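Local structure of designed helical repeat protein (5CWF) at residues K6-A11 with V53-A58. The protein has no recorded biological function and was designed de novo to fold as a helical repeat of helices joined by short loops. Residues are numbered along the deposited sequence; the frame is centred on the assembly and turned at random.
Sequences KKVMEA and VMLALA
V8 of helix 3-21 meets A58 and L55 of helix 48-67, and these three residues account for every heavy-atom approach within 4.5 Å between 6-11 and 53-58. V8 and A58 also mark the backbone register, their CA atoms lying 6.6 Å apart, and in both residues CB points toward the opposing helix. The two methyls of V8 divide the work. CG1, anti to the backbone N (chi1 178°), reaches A58 CB at 3.4 Å, closer than two methyl carbons normally come, and lies 3.8 Å from the carbonyl carbon C of A58. One branch therefore rests on both the methyl and the main chain. CG2 takes the other partner, L55 CD1, at 3.9 Å. The L55 CB leaves its helix obliquely, but with CG anti to the backbone N (chi1 -177°) the branch end swings back toward V8, and the V8 and L55 side chains run roughly perpendicular to each other. Next in sequence, the CB of M9 points off to one side, and its side chain packs on A35 and V39 of helix 25-44, the neighbour that M54 touches through I38 and L42. Helix 3-21 extends the interface beyond 6-11, with M5 against L55 and L12 against A58. The pairing thus joins the first and third helices of the chain, in keeping with a stacked helical repeat. Only 143 Å² is buried, and cohesion between these segments probably comes from apolar contact, with no hydrogen bond between the two segments to set their register.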
loop_
_atom_site.group_PDB
_atom_site.type_symbol
_atom_site.label_atom_id
_atom_site.label_comp_id
_atom_site.label_asym_id
_atom_site.label_seq_id
_atom_site.Cartn_x
_atom_site.Cartn_y
_atom_site.Cartn_z
ATOM N N LYS A 6 -6.407 16.771 -0.769
ATOM C CA LYS A 6 -5.749 17.736 -1.653
ATOM C C LYS A 6 -4.430 18.192 -1.043
ATOM O O LYS A 6 -3.455 18.420 -1.771
ATOM C CB LYS A 6 -6.643 18.946 -1.936
ATOM C CG LYS A 6 -7.670 18.731 -3.045
ATOM C CD LYS A 6 -8.576 19.951 -3.214
ATOM C CE LYS A 6 -9.515 19.815 -4.412
ATOM N NZ LYS A 6 -10.720 18.986 -4.128
ATOM N N LYS A 7 -4.407 18.336 0.283
ATOM C CA LYS A 7 -3.179 18.696 1.000
ATOM C C LYS A 7 -2.108 17.611 0.904
ATOM O O LYS A 7 -0.933 17.903 0.678
ATOM C CB LYS A 7 -3.470 18.980 2.475
ATOM C CG LYS A 7 -3.920 20.406 2.779
ATOM C CD LYS A 7 -4.231 20.602 4.265
ATOM C CE LYS A 7 -3.051 20.231 5.162
ATOM N NZ LYS A 7 -3.319 20.495 6.603
ATOM N N VAL A 8 -2.502 16.354 1.095
ATOM C CA VAL A 8 -1.551 15.260 0.991
ATOM C C VAL A 8 -0.992 15.142 -0.426
ATOM O O VAL A 8 0.195 14.852 -0.599
ATOM C CB VAL A 8 -2.180 13.892 1.395
ATOM C CG1 VAL A 8 -1.177 12.779 1.229
ATOM C CG2 VAL A 8 -2.658 13.913 2.830
ATOM N N MET A 9 -1.838 15.354 -1.428
ATOM C CA MET A 9 -1.411 15.246 -2.828
ATOM C C MET A 9 -0.412 16.327 -3.223
ATOM O O MET A 9 0.536 16.076 -3.977
ATOM C CB MET A 9 -2.621 15.340 -3.761
ATOM C CG MET A 9 -3.609 14.204 -3.664
ATOM S SD MET A 9 -2.879 12.576 -3.935
ATOM C CE MET A 9 -2.068 12.857 -5.495
ATOM N N GLU A 10 -0.625 17.526 -2.699
ATOM C CA GLU A 10 0.301 18.628 -2.917
ATOM C C GLU A 10 1.635 18.287 -2.262
ATOM O O GLU A 10 2.705 18.623 -2.794
ATOM C CB GLU A 10 -0.293 19.938 -2.388
ATOM C CG GLU A 10 -1.432 20.462 -3.271
ATOM C CD GLU A 10 -2.239 21.585 -2.634
ATOM O OE1 GLU A 10 -2.071 21.840 -1.421
ATOM O OE2 GLU A 10 -3.048 22.212 -3.352
ATOM N N ALA A 11 1.588 17.592 -1.129
ATOM C CA ALA A 11 2.822 17.185 -0.449
ATOM C C ALA A 11 3.538 16.092 -1.251
ATOM O O ALA A 11 4.779 16.030 -1.281
ATOM C CB ALA A 11 2.526 16.703 0.956
ATOM N N VAL A 53 -9.201 4.437 2.147
ATOM C CA VAL A 53 -8.029 3.684 1.729
ATOM C C VAL A 53 -7.040 4.593 1.008
ATOM O O VAL A 53 -5.838 4.549 1.282
ATOM C CB VAL A 53 -8.419 2.496 0.811
ATOM C CG1 VAL A 53 -7.184 1.741 0.303
ATOM C CG2 VAL A 53 -9.367 1.564 1.533
ATOM N N MET A 54 -7.544 5.442 0.109
ATOM C CA MET A 54 -6.655 6.289 -0.671
ATOM C C MET A 54 -5.903 7.277 0.216
ATOM O O MET A 54 -4.727 7.551 -0.030
ATOM C CB MET A 54 -7.420 7.067 -1.738
ATOM C CG MET A 54 -8.050 6.232 -2.840
ATOM S SD MET A 54 -6.914 5.090 -3.642
ATOM C CE MET A 54 -7.409 3.547 -2.881
ATOM N N LEU A 55 -6.559 7.807 1.248
ATOM C CA LEU A 55 -5.875 8.742 2.150
ATOM C C LEU A 55 -4.764 8.057 2.907
ATOM O O LEU A 55 -3.652 8.598 3.035
ATOM C CB LEU A 55 -6.870 9.385 3.110
ATOM C CG LEU A 55 -6.314 10.449 4.065
ATOM C CD1 LEU A 55 -5.733 11.625 3.283
ATOM C CD2 LEU A 55 -7.403 10.935 5.027
ATOM N N ALA A 56 -5.044 6.862 3.409
ATOM C CA ALA A 56 -4.027 6.119 4.139
ATOM C C ALA A 56 -2.828 5.841 3.224
ATOM O O ALA A 56 -1.682 6.009 3.632
ATOM C CB ALA A 56 -4.606 4.812 4.696
ATOM N N LEU A 57 -3.082 5.430 1.988
ATOM C CA LEU A 57 -1.985 5.129 1.051
ATOM C C LEU A 57 -1.138 6.351 0.705
ATOM O O LEU A 57 0.097 6.278 0.703
ATOM C CB LEU A 57 -2.539 4.537 -0.246
ATOM C CG LEU A 57 -3.140 3.126 -0.125
ATOM C CD1 LEU A 57 -3.655 2.633 -1.468
ATOM C CD2 LEU A 57 -2.077 2.158 0.432
ATOM N N ALA A 58 -1.806 7.464 0.441
ATOM C CA ALA A 58 -1.129 8.708 0.129
ATOM C C ALA A 58 -0.215 9.109 1.279
ATOM O O ALA A 58 0.944 9.448 1.063
ATOM C CB ALA A 58 -2.152 9.800 -0.162
#